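Local atomic coordinates of 3-oxoacyl-[acyl-carrier-protein] synthase 2 (PDB entry 4JGA), a protein that probably catalyses the condensation of malonyl-ACP with a growing acyl-ACP chain, the elongating step of bacterial type II fatty acid synthesis. Residues Asp42-Asp54 / Leu58-Glu70. Numbering follows the deposited sequence.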
loop_
_atom_site.group_PDB
_atom_site.type_symbol
_atom_site.label_atom_id
_atom_site.label_comp_id
_atom_site.label_asym_id
_atom_site.label_seq_id
_atom_site.Cartn_x
_atom_site.Cartn_y
_atom_site.Cartn_z
ATOM N N ASP A 42 -11.862 -15.555 -26.986
ATOM C CA ASP A 42 -12.516 -16.765 -27.471
ATOM C C ASP A 42 -13.606 -17.261 -26.529
ATOM O O ASP A 42 -14.251 -18.230 -26.837
ATOM C CB ASP A 42 -11.496 -17.887 -27.703
ATOM C CG ASP A 42 -10.578 -17.616 -28.880
ATOM O OD1 ASP A 42 -10.898 -16.746 -29.710
ATOM O OD2 ASP A 42 -9.554 -18.325 -28.996
ATOM N N GLY A 43 -13.814 -16.604 -25.401
ATOM C CA GLY A 43 -14.887 -16.984 -24.523
ATOM C C GLY A 43 -14.546 -18.167 -23.631
ATOM O O GLY A 43 -15.438 -18.841 -23.157
ATOM N N VAL A 44 -13.264 -18.391 -23.385
ATOM C CA VAL A 44 -12.795 -19.453 -22.495
ATOM C C VAL A 44 -12.856 -18.979 -21.047
ATOM O O VAL A 44 -12.566 -17.814 -20.758
ATOM C CB VAL A 44 -11.342 -19.854 -22.834
ATOM C CG1 VAL A 44 -10.780 -20.851 -21.826
ATOM C CG2 VAL A 44 -11.270 -20.467 -24.242
ATOM N N SER A 45 -13.234 -19.879 -20.149
ATOM C CA SER A 45 -13.326 -19.598 -18.719
ATOM C C SER A 45 -12.138 -20.229 -18.028
ATOM O O SER A 45 -11.732 -21.321 -18.408
ATOM C CB SER A 45 -14.631 -20.194 -18.116
ATOM O OG SER A 45 -14.638 -20.082 -16.693
ATOM N N GLY A 46 -11.584 -19.554 -17.024
ATOM C CA GLY A 46 -10.530 -20.158 -16.205
ATOM C C GLY A 46 -10.934 -20.561 -14.793
ATOM O O GLY A 46 -10.072 -20.736 -13.946
ATOM N N ILE A 47 -12.230 -20.707 -14.546
ATOM C CA ILE A 47 -12.722 -21.030 -13.224
ATOM C C ILE A 47 -12.798 -22.542 -13.114
ATOM O O ILE A 47 -13.341 -23.200 -14.009
ATOM C CB ILE A 47 -14.128 -20.441 -12.964
ATOM C CG1 ILE A 47 -14.143 -18.900 -13.071
ATOM C CG2 ILE A 47 -14.651 -20.896 -11.616
ATOM C CD1 ILE A 47 -13.017 -18.226 -12.352
ATOM N N LYS A 48 -12.247 -23.085 -12.026
ATOM C CA LYS A 48 -12.220 -24.549 -11.795
ATOM C C LYS A 48 -12.341 -24.918 -10.315
ATOM O O LYS A 48 -12.403 -24.042 -9.432
ATOM C CB LYS A 48 -11.015 -25.282 -12.450
ATOM C CG LYS A 48 -9.719 -24.517 -12.525
ATOM C CD LYS A 48 -8.739 -25.087 -13.527
ATOM C CE LYS A 48 -7.669 -24.044 -13.843
ATOM N NZ LYS A 48 -8.142 -22.900 -14.696
ATOM N N THR A 49 -12.475 -26.224 -10.094
ATOM C CA THR A 49 -12.529 -26.792 -8.782
ATOM C C THR A 49 -11.170 -26.604 -8.085
ATOM O O THR A 49 -10.120 -26.831 -8.666
ATOM C CB THR A 49 -12.909 -28.280 -8.872
ATOM O OG1 THR A 49 -14.294 -28.384 -9.269
ATOM C CG2 THR A 49 -12.724 -28.980 -7.553
ATOM N N ILE A 50 -11.215 -26.172 -6.840
ATOM C CA ILE A 50 -10.041 -26.074 -6.011
ATOM C C ILE A 50 -9.604 -27.478 -5.653
ATOM O O ILE A 50 -10.395 -28.268 -5.177
ATOM C CB ILE A 50 -10.339 -25.305 -4.706
ATOM C CG1 ILE A 50 -10.655 -23.850 -5.039
ATOM C CG2 ILE A 50 -9.163 -25.394 -3.728
ATOM C CD1 ILE A 50 -11.353 -23.108 -3.926
ATOM N N THR A 51 -8.332 -27.773 -5.894
ATOM C CA THR A 51 -7.773 -29.082 -5.530
ATOM C C THR A 51 -6.552 -29.025 -4.579
ATOM O O THR A 51 -6.252 -30.016 -3.951
ATOM C CB THR A 51 -7.380 -29.855 -6.795
ATOM O OG1 THR A 51 -6.522 -29.029 -7.569
ATOM C CG2 THR A 51 -8.604 -30.212 -7.643
ATOM N N GLU A 52 -5.861 -27.891 -4.466
ATOM C CA GLU A 52 -4.612 -27.836 -3.681
ATOM C C GLU A 52 -4.831 -27.983 -2.170
ATOM O O GLU A 52 -3.877 -28.209 -1.438
ATOM C CB GLU A 52 -3.855 -26.506 -3.928
ATOM N N PHE A 53 -6.065 -27.824 -1.695
ATOM C CA PHE A 53 -6.333 -28.016 -0.284
ATOM C C PHE A 53 -7.754 -28.503 -0.101
ATOM O O PHE A 53 -8.563 -28.459 -1.025
ATOM C CB PHE A 53 -6.047 -26.736 0.538
ATOM C CG PHE A 53 -6.819 -25.522 0.083
ATOM C CD1 PHE A 53 -8.103 -25.278 0.538
ATOM C CD2 PHE A 53 -6.262 -24.624 -0.810
ATOM C CE1 PHE A 53 -8.808 -24.155 0.117
ATOM C CE2 PHE A 53 -6.965 -23.490 -1.226
ATOM C CZ PHE A 53 -8.243 -23.265 -0.764
ATOM N N ASP A 54 -8.033 -28.970 1.101
ATOM C CA ASP A 54 -9.295 -29.612 1.420
ATOM C C ASP A 54 -10.422 -28.596 1.527
ATOM O O ASP A 54 -10.375 -27.708 2.357
ATOM C CB ASP A 54 -9.118 -30.402 2.732
ATOM C CG ASP A 54 -10.387 -31.077 3.212
ATOM O OD1 ASP A 54 -11.433 -31.068 2.531
ATOM O OD2 ASP A 54 -10.325 -31.605 4.329
ATOM N N LEU A 58 -15.783 -26.060 3.162
ATOM C CA LEU A 58 -15.985 -24.730 2.587
ATOM C C LEU A 58 -17.169 -24.707 1.638
ATOM O O LEU A 58 -17.289 -25.562 0.765
ATOM C CB LEU A 58 -14.741 -24.298 1.836
ATOM C CG LEU A 58 -13.535 -24.078 2.739
ATOM C CD1 LEU A 58 -12.287 -23.879 1.894
ATOM C CD2 LEU A 58 -13.800 -22.898 3.679
ATOM N N ALA A 59 -18.040 -23.722 1.822
ATOM C CA ALA A 59 -19.251 -23.603 1.027
ATOM C C ALA A 59 -18.967 -23.196 -0.409
ATOM O O ALA A 59 -19.760 -23.476 -1.301
ATOM C CB ALA A 59 -20.194 -22.608 1.669
ATOM N N CYS A 60 -17.845 -22.515 -0.645
ATOM C CA CYS A 60 -17.373 -22.226 -2.016
ATOM C C CYS A 60 -16.162 -23.095 -2.329
ATOM O O CYS A 60 -15.227 -23.141 -1.566
ATOM C CB CYS A 60 -16.999 -20.761 -2.188
ATOM S SG CYS A 60 -16.408 -20.379 -3.866
ATOM N N LYS A 61 -16.223 -23.820 -3.441
ATOM C CA LYS A 61 -15.252 -24.864 -3.735
ATOM C C LYS A 61 -14.529 -24.606 -5.050
ATOM O O LYS A 61 -13.850 -25.484 -5.561
ATOM C CB LYS A 61 -15.964 -26.225 -3.793
ATOM C CG LYS A 61 -16.600 -26.626 -2.468
ATOM C CD LYS A 61 -17.503 -27.839 -2.612
ATOM C CE LYS A 61 -18.371 -28.001 -1.381
ATOM N NZ LYS A 61 -17.576 -28.321 -0.164
ATOM N N ILE A 62 -14.675 -23.396 -5.586
ATOM C CA ILE A 62 -14.177 -23.090 -6.936
ATOM C C ILE A 62 -13.401 -21.780 -6.934
ATOM O O ILE A 62 -13.541 -20.980 -6.028
ATOM C CB ILE A 62 -15.327 -22.953 -7.950
ATOM C CG1 ILE A 62 -16.325 -21.871 -7.500
ATOM C CG2 ILE A 62 -16.025 -24.300 -8.139
ATOM C CD1 ILE A 62 -17.335 -21.439 -8.561
ATOM N N ALA A 63 -12.607 -21.580 -7.971
ATOM C CA ALA A 63 -11.818 -20.375 -8.089
ATOM C C ALA A 63 -11.225 -20.278 -9.486
ATOM O O ALA A 63 -11.118 -21.280 -10.182
ATOM C CB ALA A 63 -10.701 -20.346 -7.031
ATOM N N GLY A 64 -10.847 -19.050 -9.843
ATOM C CA GLY A 64 -10.001 -18.771 -11.001
ATOM C C GLY A 64 -8.554 -19.055 -10.635
ATOM O O GLY A 64 -7.936 -18.315 -9.876
ATOM N N LEU A 65 -8.023 -20.136 -11.179
ATOM C CA LEU A 65 -6.726 -20.634 -10.765
ATOM C C LEU A 65 -5.744 -20.725 -11.918
ATOM O O LEU A 65 -6.092 -21.103 -13.055
ATOM C CB LEU A 65 -6.884 -22.010 -10.114
ATOM C CG LEU A 65 -7.700 -22.046 -8.814
ATOM C CD1 LEU A 65 -8.077 -23.490 -8.481
ATOM C CD2 LEU A 65 -6.935 -21.399 -7.649
ATOM N N ILE A 66 -4.504 -20.385 -11.594
ATOM C CA ILE A 66 -3.388 -20.449 -12.518
ATOM C C ILE A 66 -3.131 -21.939 -12.779
ATOM O O ILE A 66 -3.059 -22.731 -11.842
ATOM C CB ILE A 66 -2.107 -19.815 -11.902
ATOM C CG1 ILE A 66 -2.295 -18.328 -11.538
ATOM C CG2 ILE A 66 -0.926 -19.960 -12.828
ATOM C CD1 ILE A 66 -2.884 -17.496 -12.644
ATOM N N ASP A 67 -2.946 -22.301 -14.041
ATOM C CA ASP A 67 -2.562 -23.666 -14.373
ATOM C C ASP A 67 -1.286 -24.069 -13.592
ATOM O O ASP A 67 -0.275 -23.367 -13.631
ATOM C CB ASP A 67 -2.311 -23.773 -15.868
ATOM C CG ASP A 67 -1.914 -25.188 -16.302
ATOM O OD1 ASP A 67 -1.837 -26.114 -15.489
ATOM O OD2 ASP A 67 -1.636 -25.366 -17.483
ATOM N N ASN A 68 -1.318 -25.204 -12.914
ATOM C CA ASN A 68 -0.112 -25.707 -12.279
ATOM C C ASN A 68 0.173 -27.178 -12.649
ATOM O O ASN A 68 0.755 -27.923 -11.869
ATOM C CB ASN A 68 -0.225 -25.540 -10.772
ATOM C CG ASN A 68 -1.340 -26.376 -10.195
ATOM O OD1 ASN A 68 -2.325 -26.710 -10.889
ATOM N ND2 ASN A 68 -1.185 -26.776 -8.938
ATOM N N SER A 69 -0.213 -27.590 -13.847
ATOM C CA SER A 69 0.144 -28.908 -14.331
ATOM C C SER A 69 1.671 -29.042 -14.491
ATOM O O SER A 69 2.374 -28.055 -14.676
ATOM C CB SER A 69 -0.555 -29.185 -15.657
ATOM O OG SER A 69 -0.090 -28.312 -16.654
ATOM N N GLU A 70 2.155 -30.285 -14.421
ATOM C CA GLU A 70 3.580 -30.621 -14.603
ATOM C C GLU A 70 4.109 -30.075 -15.922
ATOM O O GLU A 70 5.123 -29.390 -15.921
ATOM C CB GLU A 70 3.795 -32.147 -14.581
HETATM O O HOH W 1 -12.995 -27.902 -4.179
#
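Lys48 curls back over its own hairpin and bonds both arms at once: its NZ lies 3.2 Å from Leu65 O across the contact and 3.0 Å from Gly46 O, which it meets from above the carbonyl plane. A bend at the end of the chain (chi4 -73°) turns the ammonium group onto these two carbonyls, where the backbone pairing frays and Leu65 N gives Gly46 O only a weak bond. The regular pairing is short and antiparallel. Lys48 N donates to Ala63 O at 2.8 Å, Ala63 N returns a bond to Lys48 O, and Ile50 N reaches Lys61 O at 3.0 Å. A water donates to both Lys61 O and Ile50 O, carrying the link past the last direct bond. Ile47 lays CD1 on the backbone of Gly64, 3.3 Å from its CA, a close fit over a residue without a side chain. Ile50 CG1 packs on Ala63 CB at 4.0 Å, with Leu65 CD1 alongside. Farther along, Leu58 CD1 meets the edge of the Phe53 ring at CE1, while Ile50 CG2 sits over one face, toward the rim. This two-stranded hairpin of the N-terminal ketoacyl synthase domain, separate from the thiolase-fold central sheet, follows helix 33-41, which ends in a Schellman motif at Gly43; Phe53, Leu58 and Cys60 rest on helix 218-226, and Leu58 also packs on Gly149 of the second subunit.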